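Local coordinates for protein OXA-46 oxacillinase (PDB 3IF6) that probably hydrolyses beta-lactam antibiotics to substituted beta-amino acids, as a class D serine beta-lactamase, and so contributes to antibiotic resistance, at residues S36-E41 / E250-A255; A43-D48 / E62-R67. All blocks are in the same frame, centred on the assembly; numbering follows the deposited sequence.

In the fold
The two contacts lie on opposite faces of the sheet around strand 42-48, with their centres about 14 Å apart. Contact 1 sets the loop that enters this strand against helix 247-259, on the face of the sheet that Ile44 points to; contact 2 sets residues 62-67 against the other face, through Ala43 and Val45. They meet where Ala253 CB packs on Ile44 CD1 at 3.8 Å. Asp238 of strand 229-238 also links them, pairing its backbone with Glu41 of contact 1 and its carboxylate with Arg63 of contact 2. Along the chain contact 2 is nested inside the loop that contact 1 closes. Both lie away from Ser72, the predicted acyl-ester serine.

Contact 1 of 2, residues S36-E41 / E250-A255; sequences SDLQAE and EAIARA
Ile252 reaches out from helix 247-259 to meet Leu38 and Ala40 of the loop that leads into strand 42-48. Its CB leaves the helix at a slant to the loop, and chi1 of -68° places CG1 beside the backbone N, from where the longer branch runs on toward the loop. CG1 is the first atom to touch, 3.8 Å from Leu38 CD2. Beyond it CD1 ends 3.6 Å from Ala40 CB, the closest approach between the two segments. Leu38 and Ile252 pass each other in opposite directions, each reaching alongside the other, and the same Leu38 CD2 continues to Ala251 CB, at 4.2 Å. No hydrogen bond joins 36-41 to 250-255; the interface is wholly apolar and small, burying 138 Å². Leu38 and Ala40 lie on either side of Gln39, whose positive phi of 38° makes it the C-prime residue of a Schellman motif ending helix 32-36, with Ala40 N bonded to Phe35 O and a weak bond from Gln39 N to Ser36 O. A polar tie adjoins the packing: Lys248 NZ donates to Leu38 O. Helix 247-259 lies against the sheet, where Ile252 and Ala253 touch Leu235 of strand 229-238, while Ile252 and Ala255 also pack on Phe35 and Phe34 of helix 32-36.

Contact 2 of 2, residues A43-D48 / E62-R67; sequences AIVIAD and ERAAKR. With EDO (1,2-ethanediol), chain L.
The Arg63 guanidinium stands obliquely near the backbone N of Ala43, with NE 4.1 Å from that nitrogen, while the flat group of Arg67, farther along, carries 1,2-ethanediol over one face. The diol C1 lies 3.4 Å above the Arg67 plane, offset toward its rim. The setting is the central, largely antiparallel sheet of the penicillin-binding transpeptidase fold of class D beta-lactamases: strand 42-48 runs between 55-58 and 229-238, and the short helix 61-64 packs against its beginning. Contact across the two segments is made mostly by hydrocarbon, without a hydrogen bond. Arg63 turns CG anti to its own N (chi1 -154°) and stays extended to NE, which lays the chain along Ala43; CD is 3.7 Å from Ala43 CB, and Arg63 CB touches the same methyl. The charged end is carried past Ala43 to Asp238 of strand 229-238, with which NH2 forms a salt bridge, so one side chain spans from helix to sheet. Next to it, Ala64 presents its CB to Val45 CG2 at 3.8 Å, and the small Ala43 lets the backbone come close, the CA atoms of Ala43 and Ala64 being 5.6 Å apart. Val45, on the face of the sheet toward helix 61-64, also meets His169 and Ile172 of helix 168-179, while Ala64 meets Val58 of strand 55-58. After Ala64 the chain turns, Lys66 N bonding to Arg63 O at 2.7 Å, and Arg67 forms a salt bridge with Glu170. The diol, probably from the crystallisation liquor, is held at this turn by a 3.0 Å hydrogen bond from its O2 to Ala65 O.

Contact 1 of 2, residues S36-E41 / E250-A255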
loop_
_atom_site.group_PDB
_atom_site.type_symbol
_atom_site.label_atom_id
_atom_site.label_comp_id
_atom_site.label_asym_id
_atom_site.label_seq_id
_atom_site.Cartn_x
_atom_site.Cartn_y
_atom_site.Cartn_z
ATOM N N SER B 36 -10.018 -23.688 18.607
ATOM C CA SER B 36 -10.354 -24.170 19.951
ATOM C C SER B 36 -9.310 -23.765 21.013
ATOM O O SER B 36 -9.608 -23.745 22.198
ATOM C CB SER B 36 -10.698 -25.672 19.946
ATOM O OG SER B 36 -9.645 -26.446 19.405
ATOM N N ASP B 37 -8.115 -23.389 20.578
ATOM C CA ASP B 37 -7.120 -22.812 21.489
ATOM C C ASP B 37 -7.522 -21.424 22.027
ATOM O O ASP B 37 -6.971 -20.938 23.029
ATOM C CB ASP B 37 -5.753 -22.702 20.806
ATOM C CG ASP B 37 -5.043 -24.053 20.658
ATOM O OD1 ASP B 37 -5.335 -25.021 21.430
ATOM O OD2 ASP B 37 -4.175 -24.116 19.747
ATOM N N LEU B 38 -8.458 -20.777 21.346
ATOM C CA LEU B 38 -8.987 -19.528 21.827
ATOM C C LEU B 38 -10.492 -19.675 22.041
ATOM O O LEU B 38 -11.244 -18.727 21.835
ATOM C CB LEU B 38 -8.675 -18.433 20.820
ATOM C CG LEU B 38 -7.588 -17.375 21.008
ATOM C CD1 LEU B 38 -6.590 -17.671 22.117
ATOM C CD2 LEU B 38 -6.911 -17.149 19.668
ATOM N N GLN B 39 -10.924 -20.869 22.463
ATOM C CA GLN B 39 -12.335 -21.192 22.674
ATOM C C GLN B 39 -13.197 -20.535 21.615
ATOM O O GLN B 39 -14.159 -19.846 21.953
ATOM C CB GLN B 39 -12.817 -20.738 24.058
ATOM C CG GLN B 39 -12.129 -21.426 25.217
ATOM C CD GLN B 39 -10.625 -21.207 25.184
ATOM O OE1 GLN B 39 -9.852 -22.129 24.866
ATOM N NE2 GLN B 39 -10.201 -19.979 25.465
ATOM N N ALA B 40 -12.840 -20.731 20.343
ATOM C CA ALA B 40 -13.565 -20.081 19.241
ATOM C C ALA B 40 -14.176 -21.089 18.288
ATOM O O ALA B 40 -13.651 -22.175 18.107
ATOM C CB ALA B 40 -12.652 -19.067 18.479
ATOM N N GLU B 41 -15.294 -20.714 17.685
ATOM C CA GLU B 41 -15.909 -21.492 16.627
ATOM C C GLU B 41 -15.868 -20.663 15.340
ATOM O O GLU B 41 -16.225 -19.478 15.346
ATOM C CB GLU B 41 -17.371 -21.781 16.956
ATOM C CG GLU B 41 -17.620 -22.441 18.300
ATOM C CD GLU B 41 -17.817 -23.946 18.203
ATOM O OE1 GLU B 41 -18.169 -24.445 17.100
ATOM O OE2 GLU B 41 -17.615 -24.624 19.234
ATOM N N GLU B 250 -8.061 -11.702 14.114
ATOM C CA GLU B 250 -6.671 -11.618 13.641
ATOM C C GLU B 250 -5.769 -12.640 14.307
ATOM O O GLU B 250 -4.764 -13.045 13.733
ATOM C CB GLU B 250 -6.090 -10.202 13.825
ATOM C CG GLU B 250 -6.457 -9.214 12.706
ATOM C CD GLU B 250 -6.456 -7.733 13.129
ATOM O OE1 GLU B 250 -5.547 -6.989 12.716
ATOM O OE2 GLU B 250 -7.384 -7.299 13.867
ATOM N N ALA B 251 -6.086 -13.044 15.528
ATOM C CA ALA B 251 -5.126 -13.872 16.247
ATOM C C ALA B 251 -5.106 -15.326 15.750
ATOM O O ALA B 251 -4.041 -15.942 15.679
ATOM C CB ALA B 251 -5.335 -13.794 17.755
ATOM N N ILE B 252 -6.278 -15.851 15.407
ATOM C CA ILE B 252 -6.387 -17.184 14.837
ATOM C C ILE B 252 -5.775 -17.267 13.416
ATOM O O ILE B 252 -4.938 -18.135 13.144
ATOM C CB ILE B 252 -7.863 -17.679 14.822
ATOM C CG1 ILE B 252 -8.357 -17.905 16.254
ATOM C CG2 ILE B 252 -8.001 -18.968 13.987
ATOM C CD1 ILE B 252 -9.868 -18.012 16.375
ATOM N N ALA B 253 -6.198 -16.366 12.526
ATOM C CA ALA B 253 -5.742 -16.383 11.148
ATOM C C ALA B 253 -4.246 -16.148 11.039
ATOM O O ALA B 253 -3.593 -16.744 10.189
ATOM C CB ALA B 253 -6.514 -15.367 10.300
ATOM N N ARG B 254 -3.708 -15.274 11.883
ATOM C CA ARG B 254 -2.276 -14.986 11.897
ATOM C C ARG B 254 -1.471 -16.194 12.332
ATOM O O ARG B 254 -0.406 -16.434 11.764
ATOM C CB ARG B 254 -1.946 -13.872 12.861
ATOM C CG ARG B 254 -2.171 -12.515 12.335
ATOM C CD ARG B 254 -1.507 -11.513 13.249
ATOM N NE ARG B 254 -1.682 -10.171 12.718
ATOM C CZ ARG B 254 -0.741 -9.473 12.077
ATOM N NH1 ARG B 254 0.484 -9.974 11.896
ATOM N NH2 ARG B 254 -1.033 -8.251 11.631
ATOM N N ALA B 255 -1.951 -16.928 13.344
ATOM C CA ALA B 255 -1.283 -18.160 13.770
ATOM C C ALA B 255 -1.251 -19.212 12.643
ATOM O O ALA B 255 -0.223 -19.867 12.417
ATOM C CB ALA B 255 -1.910 -18.728 15.038
#

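Contact 2 of 2, residues A43-D48 / E62-R67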
loop_
_atom_site.group_PDB
_atom_site.type_symbol
_atom_site.label_atom_id
_atom_site.label_comp_id
_atom_site.label_asym_id
_atom_site.label_seq_id
_atom_site.Cartn_x
_atom_site.Cartn_y
_atom_site.Cartn_z
ATOM N N ALA B 43 -14.498 -20.645 10.816
ATOM C CA ALA B 43 -13.980 -21.183 9.569
ATOM C C ALA B 43 -12.943 -20.267 8.940
ATOM O O ALA B 43 -13.024 -19.050 9.038
ATOM C CB ALA B 43 -15.126 -21.449 8.572
ATOM N N ILE B 44 -11.977 -20.880 8.270
ATOM C CA ILE B 44 -11.039 -20.149 7.445
ATOM C C ILE B 44 -10.905 -20.827 6.068
ATOM O O ILE B 44 -10.910 -22.045 5.980
ATOM C CB ILE B 44 -9.659 -20.015 8.151
ATOM C CG1 ILE B 44 -8.770 -18.966 7.437
ATOM C CG2 ILE B 44 -8.991 -21.375 8.284
ATOM C CD1 ILE B 44 -7.644 -18.421 8.298
ATOM N N VAL B 45 -10.842 -20.020 5.009
ATOM C CA VAL B 45 -10.315 -20.448 3.732
ATOM C C VAL B 45 -9.002 -19.718 3.505
ATOM O O VAL B 45 -8.961 -18.475 3.484
ATOM C CB VAL B 45 -11.245 -20.090 2.579
ATOM C CG1 VAL B 45 -10.633 -20.536 1.274
ATOM C CG2 VAL B 45 -12.610 -20.703 2.752
ATOM N N ILE B 46 -7.910 -20.449 3.340
ATOM C CA ILE B 46 -6.736 -19.796 2.765
ATOM C C ILE B 46 -6.218 -20.320 1.414
ATOM O O ILE B 46 -5.797 -21.480 1.297
ATOM C CB ILE B 46 -5.604 -19.435 3.775
ATOM C CG1 ILE B 46 -4.227 -19.625 3.137
ATOM C CG2 ILE B 46 -5.803 -20.083 5.139
ATOM C CD1 ILE B 46 -3.676 -20.953 3.303
ATOM N N ALA B 47 -6.286 -19.423 0.418
ATOM C CA ALA B 47 -5.779 -19.628 -0.933
ATOM C C ALA B 47 -4.317 -19.206 -1.073
ATOM O O ALA B 47 -4.029 -18.069 -1.429
ATOM C CB ALA B 47 -6.642 -18.872 -1.923
ATOM N N ASP B 48 -3.397 -20.134 -0.890
ATOM C CA ASP B 48 -1.984 -19.848 -1.006
ATOM C C ASP B 48 -1.490 -20.040 -2.429
ATOM O O ASP B 48 -1.543 -21.106 -2.976
ATOM C CB ASP B 48 -1.191 -20.719 -0.051
ATOM C CG ASP B 48 0.238 -20.556 -0.229
ATOM O OD1 ASP B 48 0.596 -20.024 -1.265
ATOM O OD2 ASP B 48 1.008 -20.922 0.640
ATOM N N GLU B 62 -18.219 -26.682 5.376
ATOM C CA GLU B 62 -19.650 -26.381 5.382
ATOM C C GLU B 62 -19.854 -24.925 5.744
ATOM O O GLU B 62 -20.700 -24.251 5.157
ATOM C CB GLU B 62 -20.404 -27.278 6.383
ATOM C CG GLU B 62 -20.425 -28.789 6.051
ATOM C CD GLU B 62 -19.028 -29.439 6.033
ATOM O OE1 GLU B 62 -18.647 -29.995 4.967
ATOM O OE2 GLU B 62 -18.319 -29.386 7.072
ATOM N N ARG B 63 -19.082 -24.471 6.730
ATOM C CA ARG B 63 -19.179 -23.114 7.263
ATOM C C ARG B 63 -18.509 -22.138 6.304
ATOM O O ARG B 63 -19.089 -21.116 5.968
ATOM C CB ARG B 63 -18.542 -23.015 8.651
ATOM C CG ARG B 63 -19.146 -21.885 9.450
ATOM C CD ARG B 63 -18.232 -21.388 10.556
ATOM N NE ARG B 63 -18.510 -19.991 10.854
ATOM C CZ ARG B 63 -19.066 -19.542 11.971
ATOM N NH1 ARG B 63 -19.404 -20.386 12.936
ATOM N NH2 ARG B 63 -19.274 -18.240 12.124
ATOM N N ALA B 64 -17.396 -22.555 5.742
ATOM C CA ALA B 64 -16.683 -21.803 4.751
ATOM C C ALA B 64 -17.606 -21.542 3.579
ATOM O O ALA B 64 -17.509 -20.532 2.960
ATOM C CB ALA B 64 -15.500 -22.552 4.320
ATOM N N ALA B 65 -18.483 -22.473 3.260
ATOM C CA ALA B 65 -19.499 -22.274 2.249
ATOM C C ALA B 65 -20.727 -21.504 2.675
ATOM O O ALA B 65 -21.505 -21.126 1.850
ATOM C CB ALA B 65 -19.913 -23.567 1.684
ATOM N N LYS B 66 -20.920 -21.287 3.962
ATOM C CA LYS B 66 -22.108 -20.545 4.401
ATOM C C LYS B 66 -21.955 -19.002 4.360
ATOM O O LYS B 66 -20.906 -18.446 4.670
ATOM C CB LYS B 66 -22.665 -20.998 5.764
ATOM C CG LYS B 66 -24.001 -20.234 6.036
ATOM C CD LYS B 66 -24.786 -20.615 7.260
ATOM C CE LYS B 66 -23.974 -20.489 8.513
ATOM N NZ LYS B 66 -24.929 -20.405 9.659
ATOM N N ARG B 67 -23.048 -18.348 4.009
ATOM C CA ARG B 67 -23.101 -16.925 3.834
ATOM C C ARG B 67 -23.457 -16.159 5.109
ATOM O O ARG B 67 -24.471 -16.420 5.769
ATOM C CB ARG B 67 -24.107 -16.578 2.740
ATOM C CG ARG B 67 -23.663 -16.990 1.357
ATOM C CD ARG B 67 -24.447 -16.193 0.344
ATOM N NE ARG B 67 -24.121 -16.606 -0.998
ATOM C CZ ARG B 67 -25.001 -17.058 -1.896
ATOM N NH1 ARG B 67 -26.304 -17.159 -1.613
ATOM N NH2 ARG B 67 -24.572 -17.399 -3.104
HETATM C C1 EDO L . -23.033 -19.954 -0.574
HETATM O O1 EDO L . -21.982 -20.151 -1.524
HETATM C C2 EDO L . -24.071 -21.073 -0.655
HETATM O O2 EDO L . -24.225 -21.702 0.631
#